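PDB 3M94: translation initiation factor 4E from Ascaris suum, which binds the trimethylated m2,2,7G cap of messenger RNA and probably thereby brings capped transcripts to the translation initiation machinery. Local coordinates for residues E36-W39 against S40-H44. Sequence-based numbering, arbitrary orientation.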
loop_
_atom_site.group_PDB
_atom_site.type_symbol
_atom_site.label_atom_id
_atom_site.label_comp_id
_atom_site.label_asym_id
_atom_site.label_seq_id
_atom_site.Cartn_x
_atom_site.Cartn_y
_atom_site.Cartn_z
ATOM N N GLU A 36 -5.814 -13.802 -11.758
ATOM C CA GLU A 36 -5.804 -15.162 -11.205
ATOM C C GLU A 36 -4.562 -15.473 -10.369
ATOM O O GLU A 36 -4.654 -16.128 -9.323
ATOM C CB GLU A 36 -6.004 -16.208 -12.307
ATOM C CG GLU A 36 -7.457 -16.222 -12.869
ATOM C CD GLU A 36 -7.791 -15.014 -13.752
ATOM O OE1 GLU A 36 -6.877 -14.285 -14.193
ATOM O OE2 GLU A 36 -8.993 -14.780 -14.006
ATOM N N ASP A 37 -3.404 -15.006 -10.822
ATOM C CA ASP A 37 -2.182 -15.244 -10.075
ATOM C C ASP A 37 -2.161 -14.392 -8.791
ATOM O O ASP A 37 -1.684 -14.861 -7.753
ATOM C CB ASP A 37 -0.952 -14.985 -10.951
ATOM C CG ASP A 37 -0.859 -15.955 -12.137
ATOM O OD1 ASP A 37 -1.152 -17.160 -11.951
ATOM O OD2 ASP A 37 -0.518 -15.506 -13.261
ATOM N N PHE A 38 -2.662 -13.147 -8.862
ATOM C CA PHE A 38 -2.860 -12.335 -7.653
ATOM C C PHE A 38 -3.624 -13.103 -6.571
ATOM O O PHE A 38 -3.173 -13.174 -5.416
ATOM C CB PHE A 38 -3.576 -10.989 -7.918
ATOM C CG PHE A 38 -4.096 -10.345 -6.651
ATOM C CD1 PHE A 38 -3.210 -9.774 -5.729
ATOM C CD2 PHE A 38 -5.450 -10.372 -6.345
ATOM C CE1 PHE A 38 -3.687 -9.221 -4.518
ATOM C CE2 PHE A 38 -5.931 -9.820 -5.146
ATOM C CZ PHE A 38 -5.040 -9.252 -4.232
ATOM N N TRP A 39 -4.769 -13.669 -6.943
ATOM C CA TRP A 39 -5.579 -14.422 -5.981
ATOM C C TRP A 39 -4.907 -15.696 -5.431
ATOM O O TRP A 39 -5.024 -15.976 -4.235
ATOM C CB TRP A 39 -6.971 -14.728 -6.539
ATOM C CG TRP A 39 -7.877 -13.523 -6.593
ATOM C CD1 TRP A 39 -8.507 -13.021 -7.699
ATOM C CD2 TRP A 39 -8.258 -12.669 -5.493
ATOM N NE1 TRP A 39 -9.238 -11.912 -7.365
ATOM C CE2 TRP A 39 -9.112 -11.675 -6.019
ATOM C CE3 TRP A 39 -7.959 -12.651 -4.122
ATOM C CZ2 TRP A 39 -9.678 -10.669 -5.222
ATOM C CZ3 TRP A 39 -8.514 -11.642 -3.329
ATOM C CH2 TRP A 39 -9.363 -10.672 -3.881
ATOM N N SER A 40 -4.198 -16.448 -6.286
ATOM C CA SER A 40 -3.461 -17.642 -5.844
ATOM C C SER A 40 -2.428 -17.303 -4.793
ATOM O O SER A 40 -2.154 -18.114 -3.900
ATOM C CB SER A 40 -2.722 -18.333 -6.995
ATOM O OG SER A 40 -3.626 -18.678 -8.016
ATOM N N LEU A 41 -1.825 -16.125 -4.923
ATOM C CA LEU A 41 -0.919 -15.622 -3.909
ATOM C C LEU A 41 -1.687 -15.246 -2.665
ATOM O O LEU A 41 -1.429 -15.748 -1.573
ATOM C CB LEU A 41 -0.214 -14.371 -4.416
ATOM C CG LEU A 41 1.127 -14.515 -5.090
ATOM C CD1 LEU A 41 1.724 -13.110 -5.234
ATOM C CD2 LEU A 41 2.015 -15.420 -4.227
ATOM N N TYR A 42 -2.637 -14.341 -2.835
ATOM C CA TYR A 42 -3.334 -13.799 -1.693
ATOM C C TYR A 42 -4.043 -14.860 -0.853
ATOM O O TYR A 42 -4.011 -14.792 0.374
ATOM C CB TYR A 42 -4.274 -12.655 -2.100
ATOM C CG TYR A 42 -4.815 -11.948 -0.885
ATOM C CD1 TYR A 42 -4.119 -10.885 -0.297
ATOM C CD2 TYR A 42 -6.002 -12.374 -0.292
ATOM C CE1 TYR A 42 -4.623 -10.242 0.852
ATOM C CE2 TYR A 42 -6.513 -11.742 0.837
ATOM C CZ TYR A 42 -5.821 -10.685 1.401
ATOM O OH TYR A 42 -6.344 -10.077 2.519
ATOM N N ASN A 43 -4.649 -15.843 -1.511
ATOM C CA ASN A 43 -5.393 -16.895 -0.832
ATOM C C ASN A 43 -4.569 -17.856 0.030
ATOM O O ASN A 43 -5.119 -18.538 0.895
ATOM C CB ASN A 43 -6.164 -17.719 -1.857
ATOM C CG ASN A 43 -7.377 -16.989 -2.388
ATOM O OD1 ASN A 43 -7.809 -15.992 -1.814
ATOM N ND2 ASN A 43 -7.925 -17.475 -3.493
ATOM N N HIS A 44 -3.268 -17.953 -0.246
ATOM C CA HIS A 44 -2.431 -18.927 0.435
ATOM C C HIS A 44 -1.421 -18.319 1.403
ATOM O O HIS A 44 -0.797 -19.052 2.178
ATOM C CB HIS A 44 -1.753 -19.818 -0.605
ATOM C CG HIS A 44 -2.727 -20.657 -1.364
ATOM N ND1 HIS A 44 -3.210 -20.299 -2.607
ATOM C CD2 HIS A 44 -3.362 -21.807 -1.028
ATOM C CE1 HIS A 44 -4.081 -21.209 -3.013
ATOM N NE2 HIS A 44 -4.186 -22.136 -2.078
HETATM O O HOH W 1 -6.347 -18.008 -8.990
#
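Phe38 and Trp39 meet Tyr42 and Asn43 in a local i to i+3 and i+4 contact on helix 35-42 and the residues that follow it, facing the bound peptide. Successive backbone N-H...O=C hydrogen bonds from residue i+4 to residue i hold the turns together; that from Tyr42 N to Phe38 O, 2.9 Å long, is nearly straight at 170°. CG anti to the backbone N in both Phe38 and Tyr42 sends their flat aromatic rings the same way, tilted 28° and slid well apart; Phe38 instead receives Tyr42 CB over one face, 4.1 Å from its CZ. The edge of the Trp39 indole meets Tyr42 at CZ3 to CD2, 4.0 Å. Trp39 combines a broad apolar surface with one N-H, which binds the peptide backbone; amide Asn43 offers OD1 to a basic peptide side chain. Both probably serve the convex dorsal surface where, in the eIF4E family, eIF4G and 4E-binding proteins dock. His44 ND1 donates to a lone pair of Ser40 O at 2.7 Å. Wholly apolar Phe38 suits burial on Leu97 and Ile104 of helix 88-104; Trp39 and partly exposed Tyr42, which also packs on the peptide, touch Leu97, whereas apolar Leu41 rests on Ala30 and Phe32 of edge strand 26-34.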